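Local coordinates for putative polyphosphate kinase 2 family protein (Arthrobacter aurescens, PDB 3RHF) that probably transfers phosphate between polyphosphate and nucleotides as a kinase of the polyphosphate kinase 2 family, built on a P-loop-type alpha/beta/alpha sandwich, at residues Val10-Ser15 / Lys250-Ile255. Numbering follows the deposited sequence.
Sequences VEFAKS and KWYARI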
loop_
_atom_site.group_PDB
_atom_site.type_symbol
_atom_site.label_atom_id
_atom_site.label_comp_id
_atom_site.label_asym_id
_atom_site.label_seq_id
_atom_site.Cartn_x
_atom_site.Cartn_y
_atom_site.Cartn_z
ATOM N N VAL A 10 17.684 -19.370 4.867
ATOM C CA VAL A 10 18.580 -19.810 3.840
ATOM C C VAL A 10 18.477 -18.777 2.718
ATOM O O VAL A 10 17.410 -18.538 2.157
ATOM C CB VAL A 10 18.186 -21.227 3.335
ATOM C CG1 VAL A 10 19.146 -21.680 2.250
ATOM C CG2 VAL A 10 18.152 -22.265 4.490
ATOM N N GLU A 11 19.602 -18.141 2.429
ATOM C CA GLU A 11 19.711 -17.103 1.428
ATOM C C GLU A 11 19.934 -17.705 0.070
ATOM O O GLU A 11 20.281 -18.866 -0.053
ATOM C CB GLU A 11 20.942 -16.252 1.702
ATOM C CG GLU A 11 21.063 -15.642 3.069
ATOM C CD GLU A 11 20.077 -14.506 3.318
ATOM O OE1 GLU A 11 19.604 -13.846 2.341
ATOM O OE2 GLU A 11 19.779 -14.275 4.527
ATOM N N PHE A 12 19.802 -16.895 -0.962
ATOM C CA PHE A 12 20.088 -17.352 -2.299
ATOM C C PHE A 12 21.561 -17.764 -2.406
ATOM O O PHE A 12 22.444 -17.037 -1.938
ATOM C CB PHE A 12 19.758 -16.243 -3.330
ATOM C CG PHE A 12 18.333 -16.246 -3.749
ATOM C CD1 PHE A 12 17.946 -16.897 -4.891
ATOM C CD2 PHE A 12 17.372 -15.641 -2.962
ATOM C CE1 PHE A 12 16.609 -16.938 -5.268
ATOM C CE2 PHE A 12 16.068 -15.671 -3.324
ATOM C CZ PHE A 12 15.672 -16.342 -4.494
ATOM N N ALA A 13 21.811 -18.918 -3.027
ATOM C CA ALA A 13 23.181 -19.373 -3.296
ATOM C C ALA A 13 23.711 -18.593 -4.464
ATOM O O ALA A 13 24.853 -18.180 -4.441
ATOM C CB ALA A 13 23.264 -20.860 -3.601
ATOM N N LYS A 14 22.910 -18.406 -5.501
ATOM C CA LYS A 14 23.307 -17.510 -6.568
ATOM C C LYS A 14 22.211 -16.437 -6.752
ATOM O O LYS A 14 21.005 -16.713 -6.595
ATOM C CB LYS A 14 23.654 -18.284 -7.877
ATOM N N SER A 15 22.637 -15.214 -7.054
ATOM C CA SER A 15 21.721 -14.101 -7.225
ATOM C C SER A 15 20.765 -14.291 -8.409
ATOM O O SER A 15 21.180 -14.673 -9.487
ATOM C CB SER A 15 22.496 -12.808 -7.450
ATOM O OG SER A 15 21.569 -11.781 -7.760
ATOM N N LYS A 250 4.520 -20.562 -5.668
ATOM C CA LYS A 250 4.321 -19.175 -5.275
ATOM C C LYS A 250 5.415 -18.692 -4.329
ATOM O O LYS A 250 5.935 -17.596 -4.482
ATOM C CB LYS A 250 2.938 -18.972 -4.652
ATOM C CG LYS A 250 1.712 -19.076 -5.647
ATOM C CD LYS A 250 0.386 -18.724 -4.893
ATOM C CE LYS A 250 -0.965 -19.085 -5.598
ATOM N NZ LYS A 250 -1.676 -20.255 -4.937
ATOM N N TRP A 251 5.793 -19.532 -3.369
ATOM C CA TRP A 251 6.787 -19.169 -2.378
ATOM C C TRP A 251 8.073 -18.807 -3.036
ATOM O O TRP A 251 8.761 -17.914 -2.565
ATOM C CB TRP A 251 7.019 -20.279 -1.329
ATOM C CG TRP A 251 7.646 -21.539 -1.874
ATOM C CD1 TRP A 251 6.991 -22.652 -2.344
ATOM C CD2 TRP A 251 9.047 -21.817 -1.996
ATOM N NE1 TRP A 251 7.912 -23.588 -2.768
ATOM C CE2 TRP A 251 9.176 -23.094 -2.569
ATOM C CE3 TRP A 251 10.196 -21.106 -1.698
ATOM C CZ2 TRP A 251 10.400 -23.659 -2.831
ATOM C CZ3 TRP A 251 11.409 -21.669 -1.944
ATOM C CH2 TRP A 251 11.510 -22.940 -2.499
ATOM N N TYR A 252 8.441 -19.494 -4.106
ATOM C CA TYR A 252 9.743 -19.171 -4.747
ATOM C C TYR A 252 9.709 -17.832 -5.491
ATOM O O TYR A 252 10.648 -17.025 -5.400
ATOM C CB TYR A 252 10.220 -20.240 -5.705
ATOM C CG TYR A 252 11.430 -19.759 -6.496
ATOM C CD1 TYR A 252 12.637 -19.591 -5.891
ATOM C CD2 TYR A 252 11.321 -19.408 -7.823
ATOM C CE1 TYR A 252 13.729 -19.141 -6.585
ATOM C CE2 TYR A 252 12.383 -18.945 -8.526
ATOM C CZ TYR A 252 13.601 -18.809 -7.911
ATOM O OH TYR A 252 14.694 -18.357 -8.614
ATOM N N ALA A 253 8.646 -17.635 -6.257
ATOM C CA ALA A 253 8.462 -16.371 -6.973
ATOM C C ALA A 253 8.484 -15.199 -5.992
ATOM O O ALA A 253 9.096 -14.189 -6.277
ATOM C CB ALA A 253 7.178 -16.377 -7.772
ATOM N N ARG A 254 7.851 -15.329 -4.837
ATOM C CA ARG A 254 7.886 -14.245 -3.903
ATOM C C ARG A 254 9.308 -13.877 -3.497
ATOM O O ARG A 254 9.618 -12.679 -3.443
ATOM C CB ARG A 254 7.113 -14.570 -2.652
ATOM C CG ARG A 254 5.638 -14.633 -2.845
ATOM C CD ARG A 254 4.953 -15.135 -1.604
ATOM N NE ARG A 254 3.578 -15.523 -1.931
ATOM C CZ ARG A 254 2.976 -16.679 -1.599
ATOM N NH1 ARG A 254 3.568 -17.625 -0.873
ATOM N NH2 ARG A 254 1.720 -16.863 -1.960
ATOM N N ILE A 255 10.147 -14.855 -3.148
ATOM C CA ILE A 255 11.494 -14.540 -2.722
ATOM C C ILE A 255 12.410 -14.165 -3.875
ATOM O O ILE A 255 13.432 -13.534 -3.674
ATOM C CB ILE A 255 12.147 -15.648 -1.911
ATOM C CG1 ILE A 255 12.163 -16.987 -2.694
ATOM C CG2 ILE A 255 11.475 -15.763 -0.576
ATOM C CD1 ILE A 255 12.971 -18.098 -1.992
#
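Phe12 reaches from an N-terminal loop to the first turns of helix 250-266, where the far carbons of its ring, CE1, CZ and CE2, meet Tyr252 and Ile255. The ring carries the loop's whole share of the contact: Phe12 CG stands anti to its carbonyl carbon (chi1 -86°), and the far ring carbons span a gap in which the nearest CA atoms, those of Phe12 and Ile255, are 9.1 Å apart. Phe12 CE1 touches Tyr252 CE1 at 3.9 Å, the two side chains crossing at about a right angle. On the Ile255 side, Phe12 CZ packs 4.0 Å from Ile255 CG1, with Ile255 CD1 close by, while Phe12 CE2 lies 3.4 Å from Ile255 O. No hydrogen bond joins the segments; the contact is small, burying 137 Å² in all, and mostly apolar apart from the Ile255 carbonyl. The polar atoms beside it are satisfied from elsewhere: Tyr252 OH hydrogen-bonds Pro37 O, and Ile255 O is bonded by Gln53 NE2. Packing is close around these buried helix residues but thins out quickly beyond them: on the same turns, clear of the loop, Arg254 NH1 and Trp251 N bind a citrate, probably from the crystallisation liquor. Glu11 pairs with Arg56 in a salt bridge, and Ser15 N-caps helix 16-19 through Ala17 N while also bonding Asp263, further along helix 250-266. The loop is thereby fastened against helices 43-69 and 250-266, the latter following 242-246, an outermost strand, within this chain, of the five-stranded parallel sheet.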